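Local coordinates for protein 2,3,4,5-tetrahydropyridine-2,6-dicarboxylate N-succinyltransferase (Campylobacter jejuni, PDB 2RIJ) that probably catalyses the succinyl-CoA-dependent succinylation of cyclic tetrahydrodipicolinate to acyclic N-succinyl-L-2-amino-6-oxopimelate, opening the succinylase route to lysine, at residues Q15-K19 with S20-K24; L50-Y53 with E54-F57; L85-E88 with D89-A93. One frame throughout, in Å; residues are numbered along the deposited sequence. Where two conformers were deposited one is given.

Contact 1 of 3, residues Q15-K19 with S20-K24; sequences QIEQK and SGYKK
Y22 lies back over the last turn of helix 6-17, against E17 and I16. Its CB sits 3.5 Å from E17 O, and from there the ring slants across the helix end, because CG is anti to the backbone N (chi1 -173°). CG and CD1 ride over the CA of E17, which makes a CH-pi contact with one face, 4.0 Å from the Y22 ring centroid. CD2 comes near I16 O, and CE2 packs on I16 CG2 at 3.8 Å. CE1 meets the CG of E17 at 3.6 Å. At the tip, Y22 OH donates to a water that in turn donates to E17 OE2. A tyrosine suits this place, joining an apolar face to a polar tip. The chain is brought round by a type II beta turn from K19 to Y22, closed by Y22 N to K19 O (3.1 Å); G21 takes the positive phi of its third position (74°), which a residue without CB adopts easily. K24, with its chain extended, lays CE 3.7 Å from E17 OE2; its NZ is beyond salt-bridge distance. K19 NZ forms a salt bridge with E65 on helix 57-69, whose A61 and L64 touch Y22.

Contact 2 of 3, residues L50-Y53 with E54-F57; sequences LINY and EQNF
N52 and N56 join side chain to side chain where the short strand 52-53, paired antiparallel with strand 27-35 in a sheet of the N-terminal part of the chain, turns into helix 57-69. N56 occupies the N-cap position of that helix, but its side chain makes no capping bond; its amide reaches back to the strand instead.

Two hydrogen bonds hold the turn. N56 ND2 donates a hydrogen bond to N52 OD1 at 2.7 Å, almost straight at 174°; the acceptor lies in the amide plane of N56, while the two amide planes stand 79° apart. Asparagine suits position 52 because its amide can accept here and donate elsewhere: N52 ND2 bonds to F28 O and to N108 OD1, which fixes the amide's rotation in its buried setting. The second bond runs from Y53 N to Q55 OE1 at 2.8 Å, on a lone pair in the carbonyl plane. Q55 holds CG between its backbone N and carbonyl carbon (chi1 67°), and the extended chain beyond carries the amide back to the strand's backbone at Y53. K152 NZ also donates to this oxygen, so two donors grip it.

The packing is between neighbours in sequence, Y53 and E54. E54, bent at chi2, lays CG over one face of the Y53 ring in a CH-pi contact, 3.7 Å from the centroid, and its carboxylate plane stands nearly perpendicular to the ring. A glutamate can do this because its methylenes pack while its carboxylate reaches water.

That water links the two tips: it donates to E54 OE2 at 2.5 Å and lies 2.7 Å from Y53 OH.

Contact 3 of 3, residues L85-E88 with D89-A93; sequences LKLE and DIDFA
D89 carries its CG anti to the carbonyl carbon and beside its own backbone N (chi1 -58°), which swings the carboxylate back toward the start of helix 87-96 and to K86. There OD2 accepts the backbone N-H of K86 at 2.8 Å, nearly straight at 172°, with the donor above the carboxylate plane. In return K86 O receives D89 N at 3.0 Å, bent to 131°, so residues 86 and 89 hold each other through a reciprocal pair; K86 O also takes a weak bond from I90 N. This is the pattern of a capping box in its second half, the side chain of the third helical residue accepting the N-H of the N-cap residue; at the N-cap itself stands K86, whose lysine side chain offers no acceptor for D89 N, so the box is only half made. Aspartate fits position 89: its short side chain reaches the N-cap amide, and a negative charge in the first turn is probably favoured by the helix dipole.

Apolar atoms flank D89. L85 CD2 packs on D89 CB at 3.8 Å, and K86 CB lies 3.6 Å from D89 OD2. One turn apart on the helix, L87 and D91 meet, L87 CG 3.6 Å from D91 OD2.

Regular helix bonds then take over: D91 N to L87 O at 2.9 Å, and F92 N to E88 O at 2.8 Å.

Salt bridges lead outward from both aspartates, D89 OD1 to R70 and D91 OD1 to K116 of helix 107-117. L85, next to strand 80-84 in sequence, packs on M63 and F67 of helix 57-69, which also touches D89 and F92, while I90 and A93 touch helix 107-117; the first turns thus pack against both helices.

In the fold
From the N terminus, contact 1 comes first and closes the turn by which helix 6-17 gives way to the loop leading to strand 27-35. After strands 27-35 and 43-48, contact 2 closes the passage from strand 52-53 into helix 57-69, and contact 3 starts helix 87-96 just after strand 80-84. The three lie in series, neither nested nor crossed, all in the N-terminal part of the protein. Contacts 1 and 2 touch through K24 CB and F57 CD1, 3.7 Å apart; contact 3 stands off, its centre about 20 Å from that of contact 1 and about 19 Å from that of contact 2. Helix 57-69 links all three: it packs against contacts 1 and 3 and begins at contact 2.

Contact 1 of 3, residues Q15-K19 with S20-K24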
# COMPACT_ATOMS: atom_id res chain seq x y z
N GLN A 15 31.47 -70.24 -12.22
CA GLN A 15 31.90 -70.42 -13.61
C GLN A 15 31.31 -69.38 -14.58
O GLN A 15 32.00 -68.88 -15.47
CB GLN A 15 31.59 -71.83 -14.12
CG GLN A 15 32.47 -72.85 -13.48
CD GLN A 15 32.16 -74.27 -13.93
OE1 GLN A 15 31.19 -74.52 -14.67
NE2 GLN A 15 32.97 -75.21 -13.45
N ILE A 16 30.03 -69.09 -14.43
CA ILE A 16 29.37 -68.11 -15.28
C ILE A 16 30.00 -66.73 -15.10
O ILE A 16 30.34 -66.04 -16.08
CB ILE A 16 27.85 -68.04 -14.95
CG1 ILE A 16 27.16 -69.37 -15.32
CG2 ILE A 16 27.17 -66.84 -15.68
CD1 ILE A 16 25.78 -69.55 -14.65
N GLU A 17 30.20 -66.35 -13.83
CA GLU A 17 30.61 -65.00 -13.49
C GLU A 17 32.08 -64.80 -13.84
O GLU A 17 32.52 -63.67 -13.95
CB GLU A 17 30.31 -64.67 -12.02
CG GLU A 17 28.83 -64.50 -11.69
CD GLU A 17 28.54 -64.16 -10.21
OE1 GLU A 17 29.45 -64.35 -9.38
OE2 GLU A 17 27.39 -63.69 -9.90
N GLN A 18 32.82 -65.88 -14.05
CA GLN A 18 34.21 -65.81 -14.49
C GLN A 18 34.32 -65.80 -16.02
O GLN A 18 35.42 -65.77 -16.58
CB GLN A 18 35.05 -66.95 -13.86
CG GLN A 18 34.94 -68.29 -14.56
CD GLN A 18 35.63 -69.46 -13.83
OE1 GLN A 18 35.78 -70.54 -14.40
NE2 GLN A 18 36.03 -69.25 -12.58
N LYS A 19 33.20 -65.83 -16.72
CA LYS A 19 33.23 -65.69 -18.16
C LYS A 19 33.74 -64.30 -18.49
O LYS A 19 33.63 -63.35 -17.69
CB LYS A 19 31.86 -65.90 -18.80
CG LYS A 19 31.45 -67.38 -18.90
CD LYS A 19 30.03 -67.52 -19.49
CE LYS A 19 29.74 -68.94 -19.93
NZ LYS A 19 28.77 -69.03 -21.07
N SER A 20 34.29 -64.17 -19.70
CA SER A 20 35.05 -63.00 -20.09
C SER A 20 34.13 -61.81 -20.24
O SER A 20 33.14 -61.86 -20.97
CB SER A 20 35.80 -63.27 -21.41
OG SER A 20 36.67 -62.18 -21.75
N GLY A 21 34.47 -60.74 -19.52
CA GLY A 21 33.69 -59.52 -19.55
C GLY A 21 32.37 -59.57 -18.80
O GLY A 21 31.63 -58.59 -18.80
N TYR A 22 32.07 -60.70 -18.15
CA TYR A 22 30.84 -60.79 -17.35
C TYR A 22 30.73 -59.60 -16.39
O TYR A 22 31.73 -59.20 -15.78
CB TYR A 22 30.76 -62.11 -16.59
CG TYR A 22 29.43 -62.29 -15.92
CD1 TYR A 22 29.20 -61.75 -14.65
CD2 TYR A 22 28.40 -62.93 -16.55
CE1 TYR A 22 27.92 -61.87 -14.03
CE2 TYR A 22 27.14 -63.07 -15.95
CZ TYR A 22 26.92 -62.54 -14.68
OH TYR A 22 25.69 -62.70 -14.11
N LYS A 23 29.53 -59.01 -16.32
CA LYS A 23 29.17 -58.02 -15.31
C LYS A 23 27.87 -58.45 -14.62
O LYS A 23 26.92 -58.81 -15.30
CB LYS A 23 28.89 -56.66 -15.95
CG LYS A 23 30.07 -55.74 -16.07
CD LYS A 23 29.66 -54.46 -16.84
CE LYS A 23 29.38 -53.25 -15.95
NZ LYS A 23 29.51 -51.96 -16.75
N LYS A 24 27.83 -58.37 -13.30
CA LYS A 24 26.61 -58.60 -12.56
C LYS A 24 25.62 -57.47 -12.86
O LYS A 24 25.98 -56.30 -12.81
CB LYS A 24 26.86 -58.58 -11.06
CG LYS A 24 27.77 -59.66 -10.54
CD LYS A 24 27.86 -59.53 -8.99
CE LYS A 24 28.79 -60.57 -8.40
NZ LYS A 24 28.61 -60.66 -6.91
O HOH W 1 25.56 -62.40 -11.44

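Contact 2 of 3, residues L50-Y53 with E54-F57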
# COMPACT_ATOMS: atom_id res chain seq x y z
N LEU A 50 8.16 -59.04 -10.30
CA LEU A 50 9.32 -59.11 -9.40
C LEU A 50 10.43 -58.24 -9.98
O LEU A 50 10.76 -58.37 -11.15
CB LEU A 50 9.87 -60.53 -9.26
CG LEU A 50 9.12 -61.59 -8.46
CD1 LEU A 50 9.75 -62.99 -8.72
CD2 LEU A 50 9.06 -61.25 -6.96
N ILE A 51 10.95 -57.34 -9.16
CA ILE A 51 12.06 -56.48 -9.51
C ILE A 51 13.21 -56.80 -8.59
O ILE A 51 13.07 -56.84 -7.35
CB ILE A 51 11.69 -54.97 -9.30
CG1 ILE A 51 10.44 -54.61 -10.07
CG2 ILE A 51 12.86 -54.04 -9.66
CD1 ILE A 51 10.65 -54.69 -11.60
N ASN A 52 14.36 -57.00 -9.19
CA ASN A 52 15.58 -57.27 -8.46
C ASN A 52 16.46 -56.04 -8.61
O ASN A 52 16.67 -55.55 -9.74
CB ASN A 52 16.27 -58.51 -9.02
CG ASN A 52 15.46 -59.78 -8.81
OD1 ASN A 52 15.51 -60.38 -7.76
ND2 ASN A 52 14.74 -60.19 -9.84
N TYR A 53 16.90 -55.48 -7.49
CA TYR A 53 17.84 -54.34 -7.52
C TYR A 53 19.01 -54.67 -6.61
O TYR A 53 18.83 -54.85 -5.43
CB TYR A 53 17.19 -53.03 -7.06
CG TYR A 53 18.16 -51.88 -7.10
CD1 TYR A 53 18.60 -51.38 -8.33
CD2 TYR A 53 18.68 -51.35 -5.95
CE1 TYR A 53 19.51 -50.36 -8.38
CE2 TYR A 53 19.63 -50.32 -6.00
CZ TYR A 53 20.02 -49.85 -7.22
OH TYR A 53 20.94 -48.86 -7.30
N GLU A 54 20.20 -54.77 -7.18
CA GLU A 54 21.43 -55.03 -6.42
C GLU A 54 21.28 -56.24 -5.47
O GLU A 54 21.66 -56.20 -4.30
CB GLU A 54 21.93 -53.75 -5.72
CG GLU A 54 22.33 -52.62 -6.70
CD GLU A 54 23.69 -52.83 -7.36
OE1 GLU A 54 24.27 -53.92 -7.19
OE2 GLU A 54 24.19 -51.91 -8.04
N GLN A 55 20.76 -57.34 -6.02
CA GLN A 55 20.42 -58.51 -5.24
C GLN A 55 20.22 -59.69 -6.18
O GLN A 55 20.00 -59.49 -7.38
CB GLN A 55 19.11 -58.28 -4.47
CG GLN A 55 17.90 -58.14 -5.35
CD GLN A 55 16.71 -57.64 -4.64
OE1 GLN A 55 15.95 -56.80 -5.15
NE2 GLN A 55 16.53 -58.15 -3.42
N ASN A 56 20.28 -60.91 -5.62
CA ASN A 56 19.95 -62.15 -6.33
C ASN A 56 20.77 -62.28 -7.60
O ASN A 56 20.27 -62.65 -8.65
CB ASN A 56 18.45 -62.23 -6.65
CG ASN A 56 17.60 -62.16 -5.40
OD1 ASN A 56 18.00 -62.67 -4.40
ND2 ASN A 56 16.46 -61.50 -5.47
N PHE A 57 22.07 -62.03 -7.46
CA PHE A 57 22.96 -62.00 -8.62
C PHE A 57 23.12 -63.41 -9.22
O PHE A 57 23.29 -63.53 -10.42
CB PHE A 57 24.32 -61.42 -8.28
CG PHE A 57 24.28 -60.01 -7.78
CD1 PHE A 57 24.04 -58.95 -8.64
CD2 PHE A 57 24.50 -59.74 -6.44
CE1 PHE A 57 24.00 -57.66 -8.18
CE2 PHE A 57 24.47 -58.43 -5.98
CZ PHE A 57 24.23 -57.39 -6.86
O HOH W 2 23.11 -49.69 -8.61

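Contact 3 of 3, residues L85-E88 with D89-A93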
# COMPACT_ATOMS: atom_id res chain seq x y z
N LEU A 85 12.47 -64.42 -24.10
CA LEU A 85 12.63 -65.76 -23.56
C LEU A 85 11.94 -66.80 -24.46
O LEU A 85 10.80 -66.60 -24.91
CB LEU A 85 12.06 -65.86 -22.14
CG LEU A 85 12.88 -65.13 -21.09
CD1 LEU A 85 11.96 -64.76 -19.94
CD2 LEU A 85 14.09 -66.05 -20.63
N LYS A 86 12.66 -67.88 -24.71
CA LYS A 86 12.14 -69.11 -25.31
C LYS A 86 11.89 -70.13 -24.20
O LYS A 86 12.48 -70.03 -23.11
CB LYS A 86 13.16 -69.65 -26.31
CG LYS A 86 13.41 -68.68 -27.43
CD LYS A 86 14.31 -69.23 -28.47
CE LYS A 86 14.25 -68.36 -29.69
NZ LYS A 86 15.10 -68.88 -30.79
N LEU A 87 11.07 -71.14 -24.48
CA LEU A 87 10.80 -72.19 -23.49
C LEU A 87 12.10 -72.84 -23.02
O LEU A 87 12.26 -73.13 -21.85
CB LEU A 87 9.86 -73.26 -24.02
CG LEU A 87 9.31 -74.29 -23.01
CD1 LEU A 87 8.68 -73.59 -21.84
CD2 LEU A 87 8.31 -75.27 -23.73
N GLU A 88 13.02 -73.06 -23.95
CA GLU A 88 14.29 -73.70 -23.62
C GLU A 88 15.08 -72.94 -22.57
O GLU A 88 15.78 -73.55 -21.74
CB GLU A 88 15.11 -73.88 -24.90
CG GLU A 88 15.57 -72.63 -25.58
CD GLU A 88 16.07 -72.90 -26.99
OE1 GLU A 88 17.23 -73.39 -27.14
OE2 GLU A 88 15.30 -72.62 -27.94
N ASP A 89 14.95 -71.61 -22.58
CA ASP A 89 15.61 -70.74 -21.62
C ASP A 89 15.04 -70.97 -20.22
O ASP A 89 15.78 -71.05 -19.24
CB ASP A 89 15.45 -69.27 -21.99
CG ASP A 89 15.99 -68.93 -23.38
OD1 ASP A 89 17.01 -69.52 -23.84
OD2 ASP A 89 15.37 -68.04 -24.01
N ILE A 90 13.72 -71.11 -20.16
CA ILE A 90 13.03 -71.33 -18.89
C ILE A 90 13.39 -72.71 -18.35
O ILE A 90 13.70 -72.86 -17.16
CB ILE A 90 11.50 -71.17 -19.07
CG1 ILE A 90 11.16 -69.71 -19.38
CG2 ILE A 90 10.79 -71.61 -17.82
CD1 ILE A 90 10.03 -69.51 -20.36
N ASP A 91 13.38 -73.72 -19.23
CA ASP A 91 13.73 -75.08 -18.82
C ASP A 91 15.20 -75.20 -18.38
O ASP A 91 15.52 -75.88 -17.39
CB ASP A 91 13.42 -76.06 -19.95
CG ASP A 91 11.93 -76.30 -20.12
OD1 ASP A 91 11.16 -76.22 -19.12
OD2 ASP A 91 11.53 -76.58 -21.26
N PHE A 92 16.09 -74.51 -19.08
CA PHE A 92 17.48 -74.48 -18.71
C PHE A 92 17.60 -73.89 -17.30
O PHE A 92 18.31 -74.45 -16.47
CB PHE A 92 18.30 -73.63 -19.67
CG PHE A 92 19.74 -73.48 -19.25
CD1 PHE A 92 20.66 -74.46 -19.55
CD2 PHE A 92 20.16 -72.39 -18.53
CE1 PHE A 92 21.99 -74.33 -19.13
CE2 PHE A 92 21.45 -72.27 -18.12
CZ PHE A 92 22.37 -73.23 -18.41
N ALA A 93 16.96 -72.74 -17.06
CA ALA A 93 17.07 -72.05 -15.77
C ALA A 93 16.53 -72.95 -14.64
O ALA A 93 17.19 -73.15 -13.63
CB ALA A 93 16.33 -70.67 -15.81